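Local atomic coordinates of DnaJ homolog subfamily C member 10 (Mus musculus, PDB entry 3APQ), a protein that acts as a disulfide reductase of the endoplasmic reticulum, helping proteins to fold correctly and misfolded ones to be degraded, and appears here as its J and first thioredoxin domains. Residues A[61-64]-A[69-72]. Residues are numbered along the deposited sequence; the frame is centred on the assembly and turned at random.
Sequences RKKY and EKGL
The Tyr64 ring meets Glu69 at its edge: CE1 lies 3.9 Å from CG of Glu69, which sits close to the ring plane, and the ring of Phe4 stacks with that of Tyr64. The Tyr64 and Glu69 side chains extend alongside one another in a common direction, with the carboxylate turned 41° from the ring. A water close to the ring plane joins their ends, 2.7 Å from Tyr64 OH and donating to Glu69 OE2 at 2.6 Å. Both ends are also tied to neighbouring helices, Tyr64 OH by a hydrogen bond with Phe4 N and Glu69 OE1 by a salt bridge to Arg50.

The contact joins the last helix of the J domain, helix 58-67, to the loop that follows it, where the chain turns near the helix end. Residues 69-72 form a type II beta turn, closed by a hydrogen bond from Leu72 N to Glu69 O at 3.0 Å, with Gly71 at the positive phi (72°) usual for its third position.

Lys63 reaches this turn with its CG anti to the backbone N (chi1 -157°) and the rest of the chain extended. Lys63 NZ stops 3.7 Å from Lys70 O, and a second water takes up the link, accepting from Lys63 NZ at 2.7 Å and donating to the carbonyl. Lys70 NZ lies 6.2 Å from Lys63 NZ, two like charges not in contact, and Lys70 makes a cation-pi contact with Tyr67.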
ATOM      1  N   ARG A  61     -13.810  -4.608   6.572  1.00 20.41           N
ATOM      2  CA  ARG A  61     -14.426  -3.277   6.756  1.00 19.80           C
ATOM      3  C   ARG A  61     -15.913  -3.281   6.332  1.00 19.81           C
ATOM      4  O   ARG A  61     -16.758  -2.663   6.978  1.00 18.06           O
ATOM      5  CB  ARG A  61     -13.691  -2.235   5.902  1.00 19.72           C
ATOM      6  CG  ARG A  61     -14.135  -0.798   6.207  1.00 19.39           C
ATOM      7  CD  ARG A  61     -13.202   0.173   5.480  1.00 15.72           C
ATOM      8  NE  ARG A  61     -13.694   1.545   5.675  1.00 16.50           N
ATOM      9  CZ  ARG A  61     -13.227   2.598   5.012  1.00 14.75           C
ATOM     10  NH1 ARG A  61     -12.270   2.462   4.074  1.00 15.77           N
ATOM     11  NH2 ARG A  61     -13.749   3.788   5.247  1.00 14.21           N
ATOM     12  N   LYS A  62     -16.216  -3.923   5.206  1.00 20.19           N
ATOM     13  CA  LYS A  62     -17.610  -3.963   4.720  1.00 20.72           C
ATOM     14  C   LYS A  62     -18.533  -4.620   5.751  1.00 20.69           C
ATOM     15  O   LYS A  62     -19.647  -4.144   6.048  1.00 19.34           O
ATOM     16  CB  LYS A  62     -17.613  -4.768   3.447  1.00 22.48           C
ATOM     17  CG  LYS A  62     -18.974  -4.824   2.689  1.00 26.86           C
ATOM     18  CD  LYS A  62     -18.718  -5.304   1.237  1.00 35.45           C
ATOM     19  CE  LYS A  62     -17.425  -4.681   0.672  1.00 40.37           C
ATOM     20  NZ  LYS A  62     -16.876  -5.401  -0.554  1.00 45.01           N
ATOM     21  N   LYS A  63     -18.042  -5.726   6.281  1.00 20.12           N
ATOM     22  CA  LYS A  63     -18.730  -6.469   7.318  1.00 21.59           C
ATOM     23  C   LYS A  63     -18.914  -5.596   8.572  1.00 19.35           C
ATOM     24  O   LYS A  63     -20.005  -5.513   9.091  1.00 20.75           O
ATOM     25  CB  LYS A  63     -17.935  -7.723   7.658  1.00 22.26           C
ATOM     26  CG  LYS A  63     -18.782  -8.821   8.284  1.00 26.81           C
ATOM     27  CD  LYS A  63     -17.937 -10.041   8.723  1.00 27.51           C
ATOM     28  CE  LYS A  63     -18.790 -10.979   9.598  1.00 28.41           C
ATOM     29  NZ  LYS A  63     -18.017 -12.161  10.116  1.00 31.17           N
ATOM     30  N   TYR A  64     -17.839  -4.930   9.011  1.00 19.06           N
ATOM     31  CA  TYR A  64     -17.900  -4.020  10.155  1.00 19.46           C
ATOM     32  C   TYR A  64     -18.894  -2.883   9.944  1.00 19.64           C
ATOM     33  O   TYR A  64     -19.632  -2.523  10.858  1.00 20.31           O
ATOM     34  CB  TYR A  64     -16.494  -3.436  10.449  1.00 19.22           C
ATOM     35  CG  TYR A  64     -16.491  -2.484  11.628  1.00 17.88           C
ATOM     36  CD1 TYR A  64     -16.567  -2.989  12.943  1.00 18.36           C
ATOM     37  CD2 TYR A  64     -16.461  -1.090  11.447  1.00 18.38           C
ATOM     38  CE1 TYR A  64     -16.583  -2.148  14.059  1.00 16.43           C
ATOM     39  CE2 TYR A  64     -16.457  -0.208  12.581  1.00 14.76           C
ATOM     40  CZ  TYR A  64     -16.533  -0.761  13.876  1.00 17.89           C
ATOM     41  OH  TYR A  64     -16.496   0.001  15.037  1.00 18.69           O
ATOM     42  N   GLU A  69     -19.186  -5.413  15.188  1.00 24.73           N
ATOM     43  CA  GLU A  69     -18.090  -6.338  15.495  1.00 25.04           C
ATOM     44  C   GLU A  69     -18.471  -7.817  15.371  1.00 26.24           C
ATOM     45  O   GLU A  69     -17.853  -8.687  15.981  1.00 26.11           O
ATOM     46  CB  GLU A  69     -17.580  -6.054  16.925  1.00 25.36           C
ATOM     47  CG  GLU A  69     -16.893  -4.690  17.047  1.00 25.11           C
ATOM     48  CD  GLU A  69     -15.941  -4.587  18.232  1.00 25.84           C
ATOM     49  OE1 GLU A  69     -15.730  -5.610  18.940  1.00 28.51           O
ATOM     50  OE2 GLU A  69     -15.402  -3.477  18.454  1.00 26.20           O
ATOM     51  N   LYS A  70     -19.491  -8.097  14.572  1.00 26.42           N
ATOM     52  CA  LYS A  70     -19.970  -9.452  14.395  1.00 28.26           C
ATOM     53  C   LYS A  70     -18.814 -10.394  13.994  1.00 28.88           C
ATOM     54  O   LYS A  70     -17.989 -10.035  13.128  1.00 27.54           O
ATOM     55  CB  LYS A  70     -21.068  -9.434  13.322  1.00 27.97           C
ATOM     56  CG  LYS A  70     -21.663 -10.799  13.085  1.00 30.86           C
ATOM     57  CD  LYS A  70     -22.532 -10.760  11.857  1.00 32.24           C
ATOM     58  CE  LYS A  70     -23.391 -11.989  11.822  1.00 35.65           C
ATOM     59  NZ  LYS A  70     -24.222 -11.918  10.583  1.00 32.27           N
ATOM     60  N   GLY A  71     -18.729 -11.556  14.659  1.00 29.92           N
ATOM     61  CA  GLY A  71     -17.694 -12.538  14.364  1.00 31.42           C
ATOM     62  C   GLY A  71     -16.265 -12.185  14.794  1.00 32.41           C
ATOM     63  O   GLY A  71     -15.349 -13.010  14.636  1.00 32.74           O
ATOM     64  N   LEU A  72     -16.058 -10.990  15.363  1.00 31.11           N
ATOM     65  CA  LEU A  72     -14.731 -10.603  15.892  1.00 30.12           C
ATOM     66  C   LEU A  72     -14.534 -11.167  17.294  1.00 31.10           C
ATOM     67  O   LEU A  72     -15.504 -11.468  17.969  1.00 30.87           O
ATOM     68  CB  LEU A  72     -14.582  -9.072  15.918  1.00 29.65           C
ATOM     69  CG  LEU A  72     -14.848  -8.289  14.628  1.00 28.81           C
ATOM     70  CD1 LEU A  72     -14.388  -6.843  14.808  1.00 26.73           C
ATOM     71  CD2 LEU A  72     -14.112  -8.957  13.449  1.00 30.81           C
TER
HETATM   72  O   HOH W   1     -16.170 -11.324  11.880  1.00 33.30           O
HETATM   73  O   HOH W   2     -16.338  -1.245  17.431  1.00 23.67           O